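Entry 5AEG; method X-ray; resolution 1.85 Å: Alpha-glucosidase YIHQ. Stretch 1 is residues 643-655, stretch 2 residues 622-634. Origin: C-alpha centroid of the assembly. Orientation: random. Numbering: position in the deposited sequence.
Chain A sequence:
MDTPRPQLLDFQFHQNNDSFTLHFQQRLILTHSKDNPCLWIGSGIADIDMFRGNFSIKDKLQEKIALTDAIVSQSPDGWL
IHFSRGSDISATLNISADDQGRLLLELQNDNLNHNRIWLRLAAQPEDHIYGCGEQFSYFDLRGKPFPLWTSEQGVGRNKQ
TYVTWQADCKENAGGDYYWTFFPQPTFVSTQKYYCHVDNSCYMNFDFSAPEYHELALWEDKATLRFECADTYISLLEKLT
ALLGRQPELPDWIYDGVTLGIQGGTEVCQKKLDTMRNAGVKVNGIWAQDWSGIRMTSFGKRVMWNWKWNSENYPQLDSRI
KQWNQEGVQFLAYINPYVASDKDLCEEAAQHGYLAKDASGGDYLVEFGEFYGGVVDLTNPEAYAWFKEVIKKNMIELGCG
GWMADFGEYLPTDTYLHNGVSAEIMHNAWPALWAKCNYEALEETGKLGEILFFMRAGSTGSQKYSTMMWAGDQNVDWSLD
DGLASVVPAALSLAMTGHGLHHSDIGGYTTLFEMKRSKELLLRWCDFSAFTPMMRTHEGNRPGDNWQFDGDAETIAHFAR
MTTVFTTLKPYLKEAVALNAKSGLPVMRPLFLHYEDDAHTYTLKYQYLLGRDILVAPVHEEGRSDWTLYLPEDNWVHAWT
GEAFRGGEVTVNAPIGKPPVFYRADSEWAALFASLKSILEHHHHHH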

ATOM      1  N   ALA A 643      10.379   4.904  33.540  1.00 22.76           N
ATOM      2  CA  ALA A 643       8.949   4.743  33.552  1.00 25.25           C
ATOM      3  C   ALA A 643       8.259   6.116  33.326  1.00 23.63           C
ATOM      4  O   ALA A 643       8.685   7.167  33.804  1.00 25.52           O
ATOM      5  CB  ALA A 643       8.463   4.073  34.826  1.00 26.66           C
ATOM      6  N   PHE A 644       7.215   6.057  32.514  1.00 22.66           N
ATOM      7  CA  PHE A 644       6.477   7.226  32.104  1.00 22.30           C
ATOM      8  C   PHE A 644       4.994   6.861  32.191  1.00 22.02           C
ATOM      9  O   PHE A 644       4.608   5.718  32.070  1.00 23.19           O
ATOM     10  CB  PHE A 644       6.857   7.501  30.646  1.00 24.63           C
ATOM     11  CG  PHE A 644       8.238   8.049  30.471  1.00 25.67           C
ATOM     12  CD1 PHE A 644       8.504   9.381  30.728  1.00 25.25           C
ATOM     13  CD2 PHE A 644       9.258   7.260  30.065  1.00 25.73           C
ATOM     14  CE1 PHE A 644       9.766   9.921  30.564  1.00 31.05           C
ATOM     15  CE2 PHE A 644      10.519   7.795  29.843  1.00 23.37           C
ATOM     16  CZ  PHE A 644      10.786   9.111  30.106  1.00 27.27           C
ATOM     17  N   ARG A 645       4.175   7.878  32.402  1.00 22.60           N
ATOM     18  CA  ARG A 645       2.712   7.778  32.379  1.00 23.32           C
ATOM     19  C   ARG A 645       2.181   8.490  31.124  1.00 25.06           C
ATOM     20  O   ARG A 645       2.955   8.984  30.288  1.00 25.74           O
ATOM     21  CB  ARG A 645       2.091   8.392  33.667  1.00 22.66           C
ATOM     22  CG  ARG A 645       2.622   7.750  34.975  1.00 26.13           C
ATOM     23  CD  ARG A 645       2.031   8.484  36.215  1.00 25.41           C
ATOM     24  NE  ARG A 645       2.480   9.874  36.297  1.00 27.42           N
ATOM     25  CZ  ARG A 645       3.681  10.246  36.779  1.00 25.75           C
ATOM     26  NH1 ARG A 645       4.500   9.350  37.314  1.00 31.41           N
ATOM     27  NH2 ARG A 645       4.025  11.495  36.766  1.00 26.01           N
ATOM     28  N   GLY A 646       0.867   8.619  31.015  1.00 28.49           N
ATOM     29  CA  GLY A 646       0.278   9.371  29.854  1.00 27.64           C
ATOM     30  C   GLY A 646       0.681  10.816  29.756  1.00 28.62           C
ATOM     31  O   GLY A 646       0.882  11.498  30.758  1.00 27.35           O
ATOM     32  N   GLY A 647       0.824  11.298  28.533  1.00 25.02           N
ATOM     33  CA  GLY A 647       1.019  12.699  28.230  1.00 24.30           C
ATOM     34  C   GLY A 647       2.055  12.829  27.101  1.00 25.26           C
ATOM     35  O   GLY A 647       2.694  11.817  26.710  1.00 22.11           O
ATOM     36  N   GLU A 648       2.320  14.049  26.701  1.00 24.74           N
ATOM     37  CA  GLU A 648       3.407  14.345  25.816  1.00 28.17           C
ATOM     38  C   GLU A 648       4.710  14.043  26.547  1.00 29.19           C
ATOM     39  O   GLU A 648       4.838  14.388  27.781  1.00 23.54           O
ATOM     40  CB  GLU A 648       3.362  15.818  25.424  1.00 31.20           C
ATOM     41  CG  GLU A 648       3.966  16.109  24.062  1.00 43.10           C
ATOM     42  CD  GLU A 648       3.099  15.588  22.902  1.00 47.22           C
ATOM     43  OE1 GLU A 648       1.922  15.340  23.132  1.00 53.69           O
ATOM     44  OE2 GLU A 648       3.595  15.381  21.762  1.00 55.07           O
ATOM     45  N   VAL A 649       5.735  13.521  25.833  1.00 23.52           N
ATOM     46  CA  VAL A 649       7.039  13.260  26.444  1.00 24.20           C
ATOM     47  C   VAL A 649       8.136  13.612  25.492  1.00 28.90           C
ATOM     48  O   VAL A 649       7.995  13.434  24.250  1.00 23.38           O
ATOM     49  CB  VAL A 649       7.113  11.792  26.889  1.00 24.81           C
ATOM     50  CG1 VAL A 649       7.076  10.840  25.721  1.00 26.68           C
ATOM     51  CG2 VAL A 649       8.343  11.536  27.699  1.00 28.14           C
ATOM     52  N   THR A 650       9.221  14.131  26.025  1.00 25.37           N
ATOM     53  CA  THR A 650      10.428  14.345  25.205  1.00 25.37           C
ATOM     54  C   THR A 650      11.484  13.448  25.755  1.00 26.37           C
ATOM     55  O   THR A 650      11.657  13.393  27.006  1.00 25.72           O
ATOM     56  CB  THR A 650      10.801  15.832  25.198  1.00 25.37           C
ATOM     57  OG1 THR A 650       9.722  16.605  24.605  1.00 26.54           O
ATOM     58  CG2 THR A 650      12.197  16.063  24.474  1.00 27.15           C
ATOM     59  N   VAL A 651      12.155  12.668  24.928  1.00 23.22           N
ATOM     60  CA  VAL A 651      13.235  11.767  25.388  1.00 24.79           C
ATOM     61  C   VAL A 651      14.472  11.923  24.566  1.00 28.20           C
ATOM     62  O   VAL A 651      14.404  12.277  23.386  1.00 24.97           O
ATOM     63  CB  VAL A 651      12.846  10.257  25.350  1.00 29.17           C
ATOM     64  CG1 VAL A 651      11.811   9.953  26.392  1.00 36.38           C
ATOM     65  CG2 VAL A 651      12.316   9.810  23.945  1.00 26.04           C
ATOM     66  N   ASN A 652      15.643  11.651  25.181  1.00 24.82           N
ATOM     67  CA  ASN A 652      16.852  11.563  24.401  1.00 25.77           C
ATOM     68  C   ASN A 652      16.745  10.433  23.377  1.00 23.86           C
ATOM     69  O   ASN A 652      16.221   9.350  23.645  1.00 22.85           O
ATOM     70  CB  ASN A 652      18.052  11.300  25.304  1.00 30.84           C
ATOM     71  CG  ASN A 652      18.511  12.569  25.997  1.00 44.50           C
ATOM     72  OD1 ASN A 652      18.137  13.732  25.642  1.00 44.51           O
ATOM     73  ND2 ASN A 652      19.348  12.374  26.989  1.00 49.78           N
ATOM     74  N   ALA A 653      17.239  10.721  22.191  1.00 24.78           N
ATOM     75  CA  ALA A 653      17.048   9.827  21.071  1.00 23.13           C
ATOM     76  C   ALA A 653      18.299   9.786  20.172  1.00 23.58           C
ATOM     77  O   ALA A 653      18.256  10.210  18.962  1.00 24.01           O
ATOM     78  CB  ALA A 653      15.789  10.262  20.269  1.00 24.90           C
ATOM     79  N   PRO A 654      19.423   9.346  20.734  1.00 24.91           N
ATOM     80  CA  PRO A 654      20.549   9.200  19.795  1.00 25.74           C
ATOM     81  C   PRO A 654      20.280   8.045  18.813  1.00 24.07           C
ATOM     82  O   PRO A 654      19.435   7.147  19.097  1.00 23.66           O
ATOM     83  CB  PRO A 654      21.727   8.875  20.723  1.00 26.83           C
ATOM     84  CG  PRO A 654      21.105   8.185  21.892  1.00 28.35           C
ATOM     85  CD  PRO A 654      19.745   8.817  22.091  1.00 26.50           C
ATOM     86  N   ILE A 655      21.045   8.012  17.716  1.00 26.01           N
ATOM     87  CA  ILE A 655      20.952   6.908  16.754  1.00 24.71           C
ATOM     88  C   ILE A 655      21.223   5.602  17.468  1.00 25.57           C
ATOM     89  O   ILE A 655      22.137   5.490  18.310  1.00 23.03           O
ATOM     90  CB  ILE A 655      21.929   7.166  15.585  1.00 28.67           C
ATOM     91  CG1 ILE A 655      21.372   8.284  14.684  1.00 30.34           C
ATOM     92  CG2 ILE A 655      22.155   5.925  14.794  1.00 28.15           C
ATOM     93  CD1 ILE A 655      22.416   8.965  13.878  1.00 35.10           C
TER
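Stretch 2, residues 622-634: GRSDWTLYLPEDN

Stretch 2 runs beside stretch 1 as the neighbouring strand of an antiparallel ladder: residues 625-630 are extended against 647-652, with 159° between the N-to-C directions and a closest axis approach of 4.6 Å. The register follows from alternating CA-CA spacings, wide at Gly647-Leu630 (5.2 Å), Val649-Leu628 (5.6 Å) and Val651-Trp626 (5.6 Å), narrow at Glu648-Tyr629 (4.4 Å), Thr650-Thr627 (4.2 Å) and Asn652-Asp625 (4.1 Å).

Each wide pair exchanges two backbone hydrogen bonds. Gly647 N donates to Leu630 O (2.8 Å, 161°) and Leu630 N to Gly647 O (2.9 Å, 168°); Val649 N reaches Leu628 O at 2.8 Å, and Leu628 N returns to Val649 O at 3.0 Å. At the third pair, Val651 N to Trp626 O is short and nearly straight (2.8 Å, 162°), whereas Trp626 N to Val651 O is more bent (3.0 Å, 136°). The pairing continues past the strand end, where Ala653 N donates to Ser624 O (2.8 Å, 170°). Carbonyls also receive CA-H...O contacts, as from Thr627 CA to Val649 O (3.1 Å) and from Thr650 CA to Trp626 O (3.2 Å).

In the narrow Thr650-Thr627 pair the hydroxyls supply the polar link, OG1 to OG1 at 2.6 Å; either could be the donor. Beyond Leu630, side-chain acceptors take over: Gly646 N donates to Glu632 OE2 (2.9 Å, 164°), while one water donates to both Glu632 OE1 (2.6 Å) and Gly646 O (2.7 Å). A second water joins Phe644 O (2.9 Å) to Asn634 OD1 (3.0 Å).

The face bearing Val649, Val651, Leu628 and Leu630 is apolar, with Val649 CG1 3.6 Å from Leu628 CG and 3.9 Å from Leu630 CG. Farther along, Phe644 CB lies 3.5 Å from Leu630 CD1.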

ATOM      1  N   GLY A 622      19.387  15.723  12.301  1.00 23.15           N
ATOM      2  CA  GLY A 622      20.118  16.478  13.316  1.00 24.49           C
ATOM      3  C   GLY A 622      19.464  16.473  14.667  1.00 25.09           C
ATOM      4  O   GLY A 622      19.755  17.281  15.499  1.00 26.23           O
ATOM      5  N   ARG A 623      18.641  15.510  14.983  1.00 24.06           N
ATOM      6  CA  ARG A 623      17.999  15.489  16.300  1.00 25.90           C
ATOM      7  C   ARG A 623      18.830  14.747  17.321  1.00 26.80           C
ATOM      8  O   ARG A 623      19.444  13.751  16.986  1.00 24.73           O
ATOM      9  CB  ARG A 623      16.618  14.799  16.236  1.00 27.34           C
ATOM     10  CG  ARG A 623      15.616  15.537  15.372  1.00 25.98           C
ATOM     11  CD  ARG A 623      15.279  16.975  15.827  1.00 29.67           C
ATOM     12  NE  ARG A 623      14.720  16.935  17.170  1.00 30.62           N
ATOM     13  CZ  ARG A 623      13.473  17.152  17.555  1.00 32.01           C
ATOM     14  NH1 ARG A 623      12.505  17.492  16.718  1.00 29.92           N
ATOM     15  NH2 ARG A 623      13.190  17.046  18.868  1.00 30.88           N
ATOM     16  N   SER A 624      18.835  15.239  18.561  1.00 24.88           N
ATOM     17  CA  SER A 624      19.412  14.518  19.685  1.00 24.98           C
ATOM     18  C   SER A 624      18.312  14.053  20.670  1.00 25.92           C
ATOM     19  O   SER A 624      18.530  13.177  21.574  1.00 25.10           O
ATOM     20  CB  SER A 624      20.482  15.434  20.328  1.00 26.80           C
ATOM     21  OG  SER A 624      19.828  16.444  21.014  1.00 28.94           O
ATOM     22  N   ASP A 625      17.097  14.550  20.467  1.00 23.64           N
ATOM     23  CA  ASP A 625      15.950  14.110  21.274  1.00 23.73           C
ATOM     24  C   ASP A 625      14.670  14.060  20.347  1.00 25.11           C
ATOM     25  O   ASP A 625      14.750  14.393  19.179  1.00 24.68           O
ATOM     26  CB  ASP A 625      15.760  15.062  22.472  1.00 28.46           C
ATOM     27  CG  ASP A 625      15.479  16.506  22.071  1.00 34.51           C
ATOM     28  OD1 ASP A 625      15.306  16.885  20.911  1.00 35.01           O
ATOM     29  OD2 ASP A 625      15.401  17.333  22.975  1.00 40.31           O
ATOM     30  N   TRP A 626      13.526  13.736  20.921  1.00 20.89           N
ATOM     31  CA  TRP A 626      12.306  13.526  20.185  1.00 24.38           C
ATOM     32  C   TRP A 626      11.102  13.611  21.143  1.00 22.78           C
ATOM     33  O   TRP A 626      11.190  13.173  22.307  1.00 23.51           O
ATOM     34  CB  TRP A 626      12.332  12.145  19.509  1.00 22.62           C
ATOM     35  CG  TRP A 626      11.266  11.982  18.458  1.00 21.59           C
ATOM     36  CD1 TRP A 626      10.187  11.195  18.479  1.00 23.90           C
ATOM     37  CD2 TRP A 626      11.282  12.630  17.203  1.00 22.32           C
ATOM     38  NE1 TRP A 626       9.488  11.313  17.276  1.00 21.57           N
ATOM     39  CE2 TRP A 626      10.121  12.221  16.497  1.00 22.43           C
ATOM     40  CE3 TRP A 626      12.166  13.587  16.608  1.00 22.04           C
ATOM     41  CZ2 TRP A 626       9.838  12.685  15.229  1.00 22.13           C
ATOM     42  CZ3 TRP A 626      11.857  14.084  15.307  1.00 22.51           C
ATOM     43  CH2 TRP A 626      10.675  13.655  14.689  1.00 22.67           C
ATOM     44  N   THR A 627      10.026  14.176  20.625  1.00 23.73           N
ATOM     45  CA  THR A 627       8.759  14.475  21.388  1.00 24.10           C
ATOM     46  C   THR A 627       7.674  13.677  20.728  1.00 25.04           C
ATOM     47  O   THR A 627       7.590  13.622  19.483  1.00 22.34           O
ATOM     48  CB  THR A 627       8.526  15.999  21.362  1.00 24.21           C
ATOM     49  OG1 THR A 627       9.599  16.663  22.037  1.00 26.01           O
ATOM     50  CG2 THR A 627       7.208  16.387  22.044  1.00 30.33           C
ATOM     51  N   LEU A 628       6.878  12.982  21.527  1.00 22.50           N
ATOM     52  CA  LEU A 628       5.852  12.093  21.079  1.00 20.69           C
ATOM     53  C   LEU A 628       4.796  12.079  22.170  1.00 21.66           C
ATOM     54  O   LEU A 628       4.968  12.742  23.223  1.00 23.04           O
ATOM     55  CB  LEU A 628       6.400  10.690  20.900  1.00 22.07           C
ATOM     56  CG  LEU A 628       7.007  10.114  22.163  1.00 20.32           C
ATOM     57  CD1 LEU A 628       6.443   8.727  22.368  1.00 20.88           C
ATOM     58  CD2 LEU A 628       8.535  10.102  22.094  1.00 22.65           C
ATOM     59  N   TYR A 629       3.757  11.298  21.922  1.00 21.53           N
ATOM     60  CA  TYR A 629       2.611  11.205  22.802  1.00 19.78           C
ATOM     61  C   TYR A 629       2.491   9.830  23.381  1.00 22.47           C
ATOM     62  O   TYR A 629       2.426   8.853  22.656  1.00 20.62           O
ATOM     63  CB  TYR A 629       1.293  11.632  22.044  1.00 22.60           C
ATOM     64  CG  TYR A 629       0.110  11.533  22.954  1.00 22.98           C
ATOM     65  CD1 TYR A 629      -0.096  12.508  23.984  1.00 25.21           C
ATOM     66  CD2 TYR A 629      -0.763  10.472  22.885  1.00 23.26           C
ATOM     67  CE1 TYR A 629      -1.229  12.427  24.842  1.00 25.42           C
ATOM     68  CE2 TYR A 629      -1.872  10.381  23.755  1.00 25.78           C
ATOM     69  CZ  TYR A 629      -2.058  11.355  24.763  1.00 24.94           C
ATOM     70  OH  TYR A 629      -3.184  11.193  25.612  1.00 25.72           O
ATOM     71  N   LEU A 630       2.344   9.726  24.720  1.00 21.59           N
ATOM     72  CA  LEU A 630       1.976   8.471  25.313  1.00 22.14           C
ATOM     73  C   LEU A 630       0.533   8.498  25.834  1.00 24.47           C
ATOM     74  O   LEU A 630       0.170   9.444  26.568  1.00 23.37           O
ATOM     75  CB  LEU A 630       2.918   8.162  26.503  1.00 22.13           C
ATOM     76  CG  LEU A 630       4.415   8.021  26.184  1.00 24.37           C
ATOM     77  CD1 LEU A 630       5.269   7.813  27.493  1.00 24.46           C
ATOM     78  CD2 LEU A 630       4.658   6.861  25.274  1.00 26.45           C
ATOM     79  N   PRO A 631      -0.290   7.527  25.410  1.00 22.77           N
ATOM     80  CA  PRO A 631      -1.611   7.456  25.996  1.00 22.97           C
ATOM     81  C   PRO A 631      -1.445   6.910  27.484  1.00 25.30           C
ATOM     82  O   PRO A 631      -0.305   6.539  27.928  1.00 23.31           O
ATOM     83  CB  PRO A 631      -2.336   6.441  25.158  1.00 22.52           C
ATOM     84  CG  PRO A 631      -1.220   5.448  24.783  1.00 23.82           C
ATOM     85  CD  PRO A 631       0.038   6.286  24.703  1.00 25.17           C
ATOM     86  N   GLU A 632      -2.524   6.964  28.241  1.00 25.47           N
ATOM     87  CA  GLU A 632      -2.444   6.608  29.665  1.00 25.00           C
ATOM     88  C   GLU A 632      -2.199   5.133  29.876  1.00 23.28           C
ATOM     89  O   GLU A 632      -3.018   4.274  29.537  1.00 27.07           O
ATOM     90  CB  GLU A 632      -3.749   7.073  30.426  1.00 29.91           C
ATOM     91  CG  GLU A 632      -3.528   7.158  31.967  1.00 33.55           C
ATOM     92  CD  GLU A 632      -2.365   8.089  32.355  1.00 37.06           C
ATOM     93  OE1 GLU A 632      -2.489   9.372  32.342  1.00 38.00           O
ATOM     94  OE2 GLU A 632      -1.271   7.545  32.680  1.00 37.33           O
ATOM     95  N   ASP A 633      -1.004   4.821  30.364  1.00 26.21           N
ATOM     96  CA  ASP A 633      -0.603   3.460  30.586  1.00 27.20           C
ATOM     97  C   ASP A 633       0.685   3.590  31.350  1.00 22.97           C
ATOM     98  O   ASP A 633       1.223   4.655  31.526  1.00 26.85           O
ATOM     99  CB  ASP A 633      -0.423   2.605  29.286  1.00 26.88           C
ATOM    100  CG  ASP A 633      -0.850   1.190  29.440  1.00 28.92           C
ATOM    101  OD1 ASP A 633      -0.584   0.634  30.517  1.00 28.84           O
ATOM    102  OD2 ASP A 633      -1.396   0.529  28.502  1.00 27.54           O
ATOM    103  N   ASN A 634       1.150   2.462  31.813  1.00 24.36           N
ATOM    104  CA  ASN A 634       2.495   2.408  32.436  1.00 26.57           C
ATOM    105  C   ASN A 634       3.545   1.984  31.386  1.00 21.65           C
ATOM    106  O   ASN A 634       3.621   0.825  31.054  1.00 25.76           O
ATOM    107  CB  ASN A 634       2.452   1.517  33.652  1.00 27.99           C
ATOM    108  CG  ASN A 634       1.654   2.238  34.815  1.00 36.68           C
ATOM    109  OD1 ASN A 634       1.867   3.471  35.162  1.00 43.66           O
ATOM    110  ND2 ASN A 634       0.681   1.563  35.278  1.00 36.05           N
TER
HETATM  111  O   HOH W   1      -0.664  11.065  32.914  1.00 34.17           O
HETATM  112  O   HOH W   2       4.655   4.203  34.490  1.00 36.43           O